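Local coordinates for protein putative citrate lyase, alfa subunit (Streptococcus mutans, PDB 2HJ0) that is a putative citrate lyase alpha subunit, built on two large mixed beta sheets packed with helices, at residues L416-D426 with L473-P484; Y247-E258 with G282-F290. All coordinates share one frame; numbering follows the deposited sequence.

Contact 2 comes first along the chain, and both of its segments precede those of contact 1, so the two are in series rather than interleaved. Their centres lie 21 Å apart, on the same side of the chain's centre, and their nearest atoms are about 5 Å from each other without touching. The sheet of strands 275-277, 409-413 and 440-442 relates them: in contact 2, helices 251-265 and 282-297 pack beside strand 409-413, while contact 1 joins the hairpin after that strand to helix 470-481 near strand 440-442. Glu444 hydrogen-bonds through OE2 to Leu416 N and is touched by Lys252, in segment 247-258. Both contacts thus lie beside strands of the same mixed sheet.

Contact 1 (L416-D426 with L473-P484); sequences LVRGRIPTFVD and LKEKAYAIVGNP
Apolar packing carries most of this contact, with Leu416, Val417, Pro422 and Phe424 set against Leu473, Ala477, Ile480 and Val481. Leu416 divides its two methyls along the helix: CD1 turns to Leu473, whereas CD2 lies 3.7 Å from CD1 of Ile480 and also touches the aliphatic part of Lys476, the side chains crossing at about a right angle in both of these last pairs. Val417 and Val481 reach toward each other tip to tip through their CG1 methyls. The other methyl of Val481, CG2, sits between its own backbone N and carbonyl carbon (chi1 -65° places CG1 opposite the carbonyl carbon) and comes 3.7 Å from CD of Pro422. Ala477, with CB turned toward the hairpin, offers a small surface to CB of Pro422 at 4.3 Å. The Phe424 ring receives CB of Leu473 over one face, 4.0 Å above its plane and toward the rim; CD1 of Leu473 approaches CE2 of the ring at 3.8 Å.

The 416-426 segment contains a beta hairpin, strands 417-418 and 421-422, closed by a type II' turn from Arg418 to Ile421. Backbone bonds between Arg418 and Ile421 run both ways, and Thr423 N bonds to Leu416 O. Against this hairpin lies the last part of helix 470-481; Gly482, the first residue beyond it, turns the chain out of the helix with positive phi. Val441 of strand 440-442 touches both Phe424 and Leu473.

Charged groups lie at the margins. Asp426 OD1 forms a salt bridge with Lys474 NZ at 3.6 Å, reached by a lysine chain bent at chi2 and chi3. At the turn, the Arg420 guanidinium has CG1 of Val481 over one face, 3.9 Å above its plane.

Contact 2 (Y247-E258 with G282-F290); sequences YTKNPKELLIAE and GASLAVTRF
The Tyr247 hydroxyl, just ahead of one helix, bonds to the Thr288 hydroxyl inside the other, OH to OG1 at 2.8 Å; the geometry does not settle which of them gives the proton. OG1 meets the rim of the tyrosine ring close to the ring plane. Arg289 covers one ring face with its CB, 4.2 Å from the centroid and 21° off the normal, a CH-pi contact. Its guanidinium, turned 80° from the ring, brings NH2 within 3.7 Å of Tyr247 CB, while NH1 meets CD2 of Leu254.

A carbon lies over each face of Phe290, offset toward the rim. Glu258 CB comes from across the contact, 3.8 Å from the ring centroid in a second CH-pi contact, and CD of the adjacent Arg289 lies on the opposite face. CD2 of Leu254 meets the edge in plane, 3.9 Å from CE1.

Between the helices, Ala257 is a knob in a hole formed by Ala283, Ala286, Val287 and Phe290, its CB 3.8 Å from that of Ala286. With three alanines here, Ala257, Ala283 and Ala286, the axes of segments 251-258 and 282-290 come within 7.8 Å and cross at -59°.

Before the first helix, Thr248 forms an ST turn: OG1, opposite its own backbone N, accepts from Asn250 N and donates to Glu253 OE2 at 2.7 Å. Its CG2 faces CB of Ala286.

Ile256 and Ala283 both touch Ile413 of strand 409-413, placing this side of the helix pair against the sheet. Val287 continues the packing onto Ala260 and Ala261 farther along helix 251-265, and Ala312 of helix 311-318 touches both Tyr247 and Thr288.

Contact 1 (L416-D426 with L473-P484)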
loop_
_atom_site.group_PDB
_atom_site.type_symbol
_atom_site.label_atom_id
_atom_site.label_comp_id
_atom_site.label_asym_id
_atom_site.label_seq_id
_atom_site.Cartn_x
_atom_site.Cartn_y
_atom_site.Cartn_z
ATOM N N LEU A 416 -2.833 43.055 2.091
ATOM C CA LEU A 416 -4.062 43.767 1.827
ATOM C C LEU A 416 -4.209 44.031 0.335
ATOM O O LEU A 416 -5.299 43.928 -0.222
ATOM C CB LEU A 416 -4.045 45.079 2.598
ATOM C CG LEU A 416 -5.394 45.715 2.902
ATOM C CD1 LEU A 416 -6.256 44.741 3.697
ATOM C CD2 LEU A 416 -5.174 47.002 3.692
ATOM N N VAL A 417 -3.099 44.360 -0.316
ATOM C CA VAL A 417 -3.102 44.642 -1.747
ATOM C C VAL A 417 -1.792 44.203 -2.399
ATOM O O VAL A 417 -0.751 44.157 -1.746
ATOM C CB VAL A 417 -3.314 46.158 -1.990
ATOM C CG1 VAL A 417 -3.111 46.490 -3.441
ATOM C CG2 VAL A 417 -4.712 46.562 -1.563
ATOM N N ARG A 418 -1.863 43.844 -3.678
ATOM C CA ARG A 418 -0.684 43.446 -4.444
ATOM C C ARG A 418 -0.618 44.391 -5.638
ATOM O O ARG A 418 -1.415 44.290 -6.573
ATOM C CB ARG A 418 -0.795 42.000 -4.936
ATOM C CG ARG A 418 -0.581 40.943 -3.871
ATOM C CD ARG A 418 -0.359 39.581 -4.505
ATOM N NE ARG A 418 -0.075 38.564 -3.502
ATOM C CZ ARG A 418 -0.988 38.021 -2.701
ATOM N NH1 ARG A 418 -2.263 38.394 -2.785
ATOM N NH2 ARG A 418 -0.622 37.104 -1.807
ATOM N N GLY A 419 0.323 45.329 -5.593
ATOM C CA GLY A 419 0.445 46.279 -6.680
ATOM C C GLY A 419 -0.820 47.107 -6.778
ATOM O O GLY A 419 -1.162 47.837 -5.851
ATOM N N ARG A 420 -1.522 46.992 -7.897
ATOM C CA ARG A 420 -2.760 47.735 -8.107
ATOM C C ARG A 420 -3.965 46.824 -7.950
ATOM O O ARG A 420 -5.095 47.221 -8.210
ATOM C CB ARG A 420 -2.765 48.344 -9.511
ATOM C CG ARG A 420 -2.095 49.682 -9.584
ATOM C CD ARG A 420 -2.981 50.716 -8.947
ATOM N NE ARG A 420 -2.221 51.607 -8.092
ATOM C CZ ARG A 420 -2.772 52.523 -7.309
ATOM N NH1 ARG A 420 -4.098 52.654 -7.289
ATOM N NH2 ARG A 420 -1.998 53.298 -6.549
ATOM N N ILE A 421 -3.710 45.597 -7.518
ATOM C CA ILE A 421 -4.771 44.617 -7.352
ATOM C C ILE A 421 -5.119 44.402 -5.873
ATOM O O ILE A 421 -4.245 44.120 -5.050
ATOM C CB ILE A 421 -4.351 43.276 -7.991
ATOM C CG1 ILE A 421 -3.981 43.506 -9.459
ATOM C CG2 ILE A 421 -5.483 42.265 -7.882
ATOM C CD1 ILE A 421 -3.108 42.419 -10.054
ATOM N N PRO A 422 -6.405 44.551 -5.516
ATOM C CA PRO A 422 -6.840 44.363 -4.131
ATOM C C PRO A 422 -7.004 42.883 -3.813
ATOM O O PRO A 422 -7.557 42.122 -4.610
ATOM C CB PRO A 422 -8.171 45.094 -4.093
ATOM C CG PRO A 422 -8.726 44.782 -5.444
ATOM C CD PRO A 422 -7.531 44.996 -6.358
ATOM N N THR A 423 -6.528 42.469 -2.646
ATOM C CA THR A 423 -6.670 41.074 -2.280
ATOM C C THR A 423 -8.046 40.830 -1.669
ATOM O O THR A 423 -8.543 39.709 -1.682
ATOM C CB THR A 423 -5.590 40.648 -1.300
ATOM O OG1 THR A 423 -4.306 40.817 -1.912
ATOM C CG2 THR A 423 -5.781 39.188 -0.918
ATOM N N PHE A 424 -8.669 41.881 -1.149
ATOM C CA PHE A 424 -9.990 41.752 -0.551
ATOM C C PHE A 424 -11.052 42.499 -1.349
ATOM O O PHE A 424 -10.937 43.699 -1.602
ATOM C CB PHE A 424 -9.958 42.247 0.894
ATOM C CG PHE A 424 -9.012 41.481 1.758
ATOM C CD1 PHE A 424 -7.650 41.743 1.721
ATOM C CD2 PHE A 424 -9.472 40.438 2.550
ATOM C CE1 PHE A 424 -6.756 40.970 2.451
ATOM C CE2 PHE A 424 -8.587 39.658 3.285
ATOM C CZ PHE A 424 -7.231 39.926 3.233
ATOM N N VAL A 425 -12.094 41.784 -1.740
ATOM C CA VAL A 425 -13.143 42.396 -2.535
ATOM C C VAL A 425 -14.524 41.952 -2.069
ATOM O O VAL A 425 -14.645 41.165 -1.135
ATOM C CB VAL A 425 -12.978 42.022 -4.008
ATOM C CG1 VAL A 425 -11.581 42.397 -4.489
ATOM C CG2 VAL A 425 -13.221 40.551 -4.178
ATOM N N ASP A 426 -15.567 42.455 -2.720
ATOM C CA ASP A 426 -16.916 42.084 -2.337
ATOM C C ASP A 426 -17.341 40.738 -2.898
ATOM O O ASP A 426 -18.246 40.107 -2.370
ATOM C CB ASP A 426 -17.916 43.143 -2.790
ATOM C CG ASP A 426 -17.800 44.415 -2.006
ATOM O OD1 ASP A 426 -17.907 44.356 -0.754
ATOM O OD2 ASP A 426 -17.605 45.476 -2.642
ATOM N N LEU A 473 -11.712 45.170 5.934
ATOM C CA LEU A 473 -10.503 44.868 5.186
ATOM C C LEU A 473 -10.691 45.247 3.718
ATOM O O LEU A 473 -9.784 45.775 3.086
ATOM C CB LEU A 473 -10.165 43.380 5.295
ATOM C CG LEU A 473 -9.627 42.909 6.642
ATOM C CD1 LEU A 473 -9.349 41.418 6.580
ATOM C CD2 LEU A 473 -8.350 43.669 6.988
ATOM N N LYS A 474 -11.883 44.967 3.196
ATOM C CA LYS A 474 -12.209 45.268 1.817
ATOM C C LYS A 474 -12.173 46.774 1.598
ATOM O O LYS A 474 -11.534 47.260 0.661
ATOM C CB LYS A 474 -13.587 44.710 1.473
ATOM C CG LYS A 474 -13.973 44.853 0.016
ATOM C CD LYS A 474 -14.641 46.183 -0.260
ATOM C CE LYS A 474 -15.985 46.236 0.410
ATOM N NZ LYS A 474 -16.625 47.549 0.207
ATOM N N GLU A 475 -12.850 47.516 2.469
ATOM C CA GLU A 475 -12.881 48.973 2.371
ATOM C C GLU A 475 -11.476 49.534 2.494
ATOM O O GLU A 475 -11.081 50.450 1.769
ATOM C CB GLU A 475 -13.765 49.547 3.474
ATOM C CG GLU A 475 -15.203 49.103 3.357
ATOM C CD GLU A 475 -15.977 49.187 4.673
ATOM O OE1 GLU A 475 -17.178 48.796 4.670
ATOM O OE2 GLU A 475 -15.390 49.633 5.700
ATOM N N LYS A 476 -10.725 48.954 3.419
ATOM C CA LYS A 476 -9.347 49.343 3.683
ATOM C C LYS A 476 -8.490 49.094 2.427
ATOM O O LYS A 476 -7.466 49.756 2.222
ATOM C CB LYS A 476 -8.846 48.529 4.886
ATOM C CG LYS A 476 -7.443 48.825 5.372
ATOM C CD LYS A 476 -7.346 50.147 6.105
ATOM C CE LYS A 476 -5.891 50.426 6.522
ATOM N NZ LYS A 476 -4.943 50.416 5.352
ATOM N N ALA A 477 -8.933 48.152 1.587
ATOM C CA ALA A 477 -8.241 47.797 0.343
ATOM C C ALA A 477 -8.652 48.731 -0.788
ATOM O O ALA A 477 -7.809 49.243 -1.527
ATOM C CB ALA A 477 -8.551 46.357 -0.038
ATOM N N TYR A 478 -9.958 48.941 -0.919
ATOM C CA TYR A 478 -10.497 49.826 -1.940
ATOM C C TYR A 478 -9.912 51.226 -1.775
ATOM O O TYR A 478 -9.744 51.961 -2.748
ATOM C CB TYR A 478 -12.030 49.867 -1.849
ATOM C CG TYR A 478 -12.680 51.067 -2.520
ATOM C CD1 TYR A 478 -12.851 52.269 -1.828
ATOM C CD2 TYR A 478 -13.094 51.011 -3.858
ATOM C CE1 TYR A 478 -13.416 53.387 -2.451
ATOM C CE2 TYR A 478 -13.660 52.124 -4.490
ATOM C CZ TYR A 478 -13.816 53.307 -3.782
ATOM O OH TYR A 478 -14.358 54.407 -4.409
ATOM N N ALA A 479 -9.591 51.595 -0.543
ATOM C CA ALA A 479 -9.029 52.914 -0.289
ATOM C C ALA A 479 -7.559 53.000 -0.676
ATOM O O ALA A 479 -6.910 54.006 -0.416
ATOM C CB ALA A 479 -9.198 53.281 1.175
ATOM N N ILE A 480 -7.035 51.955 -1.303
ATOM C CA ILE A 480 -5.637 51.963 -1.696
ATOM C C ILE A 480 -5.461 51.904 -3.204
ATOM O O ILE A 480 -4.687 52.675 -3.766
ATOM C CB ILE A 480 -4.888 50.786 -1.066
ATOM C CG1 ILE A 480 -5.057 50.829 0.449
ATOM C CG2 ILE A 480 -3.419 50.847 -1.431
ATOM C CD1 ILE A 480 -4.428 49.656 1.157
ATOM N N VAL A 481 -6.176 50.989 -3.851
ATOM C CA VAL A 481 -6.082 50.821 -5.297
ATOM C C VAL A 481 -7.407 51.094 -5.991
ATOM O O VAL A 481 -7.563 50.814 -7.176
ATOM C CB VAL A 481 -5.631 49.395 -5.665
ATOM C CG1 VAL A 481 -4.224 49.159 -5.175
ATOM C CG2 VAL A 481 -6.593 48.378 -5.072
ATOM N N GLY A 482 -8.362 51.638 -5.248
ATOM C CA GLY A 482 -9.659 51.949 -5.821
ATOM C C GLY A 482 -10.408 50.727 -6.298
ATOM O O GLY A 482 -9.868 49.621 -6.318
ATOM N N ASN A 483 -11.659 50.923 -6.689
ATOM C CA ASN A 483 -12.460 49.811 -7.159
ATOM C C ASN A 483 -11.825 49.252 -8.430
ATOM O O ASN A 483 -11.536 49.989 -9.371
ATOM C CB ASN A 483 -13.888 50.269 -7.434
ATOM C CG ASN A 483 -14.859 49.113 -7.488
ATOM O OD1 ASN A 483 -14.676 48.170 -8.262
ATOM N ND2 ASN A 483 -15.900 49.175 -6.658
ATOM N N PRO A 484 -11.586 47.935 -8.465
ATOM C CA PRO A 484 -10.980 47.306 -9.643
ATOM C C PRO A 484 -11.876 47.406 -10.876
ATOM O O PRO A 484 -13.097 47.302 -10.770
ATOM C CB PRO A 484 -10.771 45.863 -9.187
ATOM C CG PRO A 484 -11.930 45.645 -8.234
ATOM C CD PRO A 484 -11.921 46.931 -7.436
#

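Contact 2 (Y247-E258 with G282-F290)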
loop_
_atom_site.group_PDB
_atom_site.type_symbol
_atom_site.label_atom_id
_atom_site.label_comp_id
_atom_site.label_asym_id
_atom_site.label_seq_id
_atom_site.Cartn_x
_atom_site.Cartn_y
_atom_site.Cartn_z
ATOM N N TYR A 247 13.507 31.904 4.083
ATOM C CA TYR A 247 12.360 32.750 4.366
ATOM C C TYR A 247 12.411 34.068 3.608
ATOM O O TYR A 247 13.403 34.392 2.963
ATOM C CB TYR A 247 12.284 33.055 5.856
ATOM C CG TYR A 247 12.081 31.852 6.738
ATOM C CD1 TYR A 247 10.936 31.061 6.628
ATOM C CD2 TYR A 247 13.021 31.521 7.707
ATOM C CE1 TYR A 247 10.734 29.971 7.470
ATOM C CE2 TYR A 247 12.831 30.439 8.550
ATOM C CZ TYR A 247 11.687 29.668 8.429
ATOM O OH TYR A 247 11.510 28.603 9.281
ATOM N N THR A 248 11.337 34.837 3.706
ATOM C CA THR A 248 11.258 36.118 3.027
ATOM C C THR A 248 11.989 37.226 3.783
ATOM O O THR A 248 12.372 37.062 4.939
ATOM C CB THR A 248 9.790 36.522 2.823
ATOM O OG1 THR A 248 9.722 37.785 2.153
ATOM C CG2 THR A 248 9.076 36.616 4.160
ATOM N N LYS A 249 12.174 38.358 3.115
ATOM C CA LYS A 249 12.854 39.512 3.689
ATOM C C LYS A 249 11.896 40.690 3.682
ATOM O O LYS A 249 12.112 41.680 4.374
ATOM C CB LYS A 249 14.080 39.847 2.848
ATOM C CG LYS A 249 14.968 38.651 2.573
ATOM C CD LYS A 249 15.824 38.303 3.779
ATOM C CE LYS A 249 17.167 38.984 3.679
ATOM N NZ LYS A 249 17.864 38.559 2.430
ATOM N N ASN A 250 10.837 40.571 2.885
ATOM C CA ASN A 250 9.829 41.620 2.772
ATOM C C ASN A 250 9.174 41.903 4.112
ATOM O O ASN A 250 8.401 41.089 4.622
ATOM C CB ASN A 250 8.744 41.226 1.783
ATOM C CG ASN A 250 7.681 42.289 1.663
ATOM O OD1 ASN A 250 7.951 43.391 1.192
ATOM N ND2 ASN A 250 6.465 41.975 2.107
ATOM N N PRO A 251 9.443 43.084 4.683
ATOM C CA PRO A 251 8.878 43.469 5.982
ATOM C C PRO A 251 7.365 43.318 6.091
ATOM O O PRO A 251 6.856 42.875 7.121
ATOM C CB PRO A 251 9.333 44.913 6.140
ATOM C CG PRO A 251 9.368 45.399 4.718
ATOM C CD PRO A 251 10.026 44.247 3.997
ATOM N N LYS A 252 6.643 43.677 5.036
ATOM C CA LYS A 252 5.195 43.560 5.069
ATOM C C LYS A 252 4.819 42.093 5.265
ATOM O O LYS A 252 3.992 41.757 6.115
ATOM C CB LYS A 252 4.589 44.123 3.782
ATOM C CG LYS A 252 3.078 43.992 3.664
ATOM C CD LYS A 252 2.565 44.658 2.395
ATOM C CE LYS A 252 2.083 46.076 2.661
ATOM N NZ LYS A 252 3.088 46.956 3.334
ATOM N N GLU A 253 5.438 41.208 4.493
ATOM C CA GLU A 253 5.140 39.793 4.625
ATOM C C GLU A 253 5.509 39.275 6.013
ATOM O O GLU A 253 4.722 38.559 6.639
ATOM C CB GLU A 253 5.863 38.999 3.535
ATOM C CG GLU A 253 5.165 39.085 2.183
ATOM C CD GLU A 253 5.971 38.466 1.052
ATOM O OE1 GLU A 253 5.426 38.332 -0.071
ATOM O OE2 GLU A 253 7.151 38.123 1.289
ATOM N N LEU A 254 6.690 39.651 6.503
ATOM C CA LEU A 254 7.137 39.218 7.831
ATOM C C LEU A 254 6.170 39.639 8.942
ATOM O O LEU A 254 6.013 38.937 9.947
ATOM C CB LEU A 254 8.536 39.764 8.141
ATOM C CG LEU A 254 9.710 39.024 7.523
ATOM C CD1 LEU A 254 10.994 39.743 7.843
ATOM C CD2 LEU A 254 9.731 37.607 8.056
ATOM N N LEU A 255 5.529 40.785 8.768
ATOM C CA LEU A 255 4.578 41.259 9.753
ATOM C C LEU A 255 3.359 40.353 9.691
ATOM O O LEU A 255 2.819 39.942 10.716
ATOM C CB LEU A 255 4.157 42.689 9.437
ATOM C CG LEU A 255 3.268 43.403 10.457
ATOM C CD1 LEU A 255 4.128 43.918 11.580
ATOM C CD2 LEU A 255 2.552 44.560 9.790
ATOM N N ILE A 256 2.932 40.044 8.472
ATOM C CA ILE A 256 1.777 39.186 8.282
ATOM C C ILE A 256 2.089 37.829 8.895
ATOM O O ILE A 256 1.268 37.266 9.621
ATOM C CB ILE A 256 1.415 39.040 6.773
ATOM C CG1 ILE A 256 1.000 40.406 6.213
ATOM C CG2 ILE A 256 0.266 38.054 6.596
ATOM C CD1 ILE A 256 0.709 40.426 4.749
ATOM N N ALA A 257 3.279 37.312 8.622
ATOM C CA ALA A 257 3.683 36.029 9.178
ATOM C C ALA A 257 3.619 36.082 10.692
ATOM O O ALA A 257 3.040 35.200 11.318
ATOM C CB ALA A 257 5.097 35.686 8.740
ATOM N N GLU A 258 4.208 37.126 11.273
ATOM C CA GLU A 258 4.222 37.259 12.725
ATOM C C GLU A 258 2.829 37.324 13.328
ATOM O O GLU A 258 2.570 36.685 14.348
ATOM C CB GLU A 258 5.044 38.475 13.162
ATOM C CG GLU A 258 5.029 38.674 14.669
ATOM C CD GLU A 258 6.257 39.394 15.218
ATOM O OE1 GLU A 258 6.625 40.467 14.667
ATOM O OE2 GLU A 258 6.843 38.888 16.219
ATOM N N GLY A 282 6.592 32.683 0.759
ATOM C CA GLY A 282 5.921 33.884 1.215
ATOM C C GLY A 282 5.718 33.946 2.716
ATOM O O GLY A 282 6.460 33.332 3.483
ATOM N N ALA A 283 4.707 34.693 3.139
ATOM C CA ALA A 283 4.411 34.846 4.556
ATOM C C ALA A 283 3.906 33.542 5.160
ATOM O O ALA A 283 4.213 33.225 6.307
ATOM C CB ALA A 283 3.373 35.952 4.754
ATOM N N SER A 284 3.121 32.796 4.390
ATOM C CA SER A 284 2.583 31.525 4.862
ATOM C C SER A 284 3.703 30.586 5.307
ATOM O O SER A 284 3.504 29.746 6.189
ATOM C CB SER A 284 1.768 30.845 3.765
ATOM O OG SER A 284 2.622 30.432 2.718
ATOM N N LEU A 285 4.876 30.715 4.699
ATOM C CA LEU A 285 6.003 29.874 5.079
ATOM C C LEU A 285 6.737 30.476 6.264
ATOM O O LEU A 285 7.024 29.789 7.227
ATOM C CB LEU A 285 6.973 29.715 3.906
ATOM C CG LEU A 285 8.379 29.156 4.168
ATOM C CD1 LEU A 285 8.344 27.793 4.829
ATOM C CD2 LEU A 285 9.086 29.076 2.842
ATOM N N ALA A 286 7.023 31.769 6.179
ATOM C CA ALA A 286 7.746 32.471 7.226
ATOM C C ALA A 286 7.121 32.317 8.602
ATOM O O ALA A 286 7.814 32.356 9.615
ATOM C CB ALA A 286 7.854 33.942 6.875
ATOM N N VAL A 287 5.809 32.152 8.642
ATOM C CA VAL A 287 5.123 32.009 9.910
ATOM C C VAL A 287 5.824 30.987 10.807
ATOM O O VAL A 287 5.800 31.124 12.025
ATOM C CB VAL A 287 3.645 31.604 9.685
ATOM C CG1 VAL A 287 3.577 30.207 9.097
ATOM C CG2 VAL A 287 2.873 31.679 10.980
ATOM N N THR A 288 6.463 29.980 10.213
ATOM C CA THR A 288 7.144 28.959 11.011
ATOM C C THR A 288 8.310 29.518 11.838
ATOM O O THR A 288 8.625 28.994 12.905
ATOM C CB THR A 288 7.690 27.787 10.148
ATOM O OG1 THR A 288 8.782 28.245 9.350
ATOM C CG2 THR A 288 6.630 27.237 9.255
ATOM N N ARG A 289 8.953 30.573 11.349
ATOM C CA ARG A 289 10.066 31.180 12.073
ATOM C C ARG A 289 9.598 31.703 13.418
ATOM O O ARG A 289 10.158 31.349 14.459
ATOM C CB ARG A 289 10.678 32.340 11.277
ATOM C CG ARG A 289 11.616 33.211 12.095
ATOM C CD ARG A 289 11.936 34.530 11.409
ATOM N NE ARG A 289 12.831 34.375 10.266
ATOM C CZ ARG A 289 13.103 35.354 9.408
ATOM N NH1 ARG A 289 12.540 36.543 9.572
ATOM N NH2 ARG A 289 13.935 35.146 8.390
ATOM N N PHE A 290 8.568 32.543 13.398
ATOM C CA PHE A 290 8.035 33.122 14.630
ATOM C C PHE A 290 7.415 32.053 15.505
ATOM O O PHE A 290 7.500 32.110 16.730
ATOM C CB PHE A 290 6.998 34.204 14.307
ATOM C CG PHE A 290 7.531 35.289 13.425
ATOM C CD1 PHE A 290 7.616 35.101 12.053
ATOM C CD2 PHE A 290 8.019 36.471 13.973
ATOM C CE1 PHE A 290 8.185 36.072 11.238
ATOM C CE2 PHE A 290 8.591 37.449 13.170
ATOM C CZ PHE A 290 8.676 37.249 11.799
#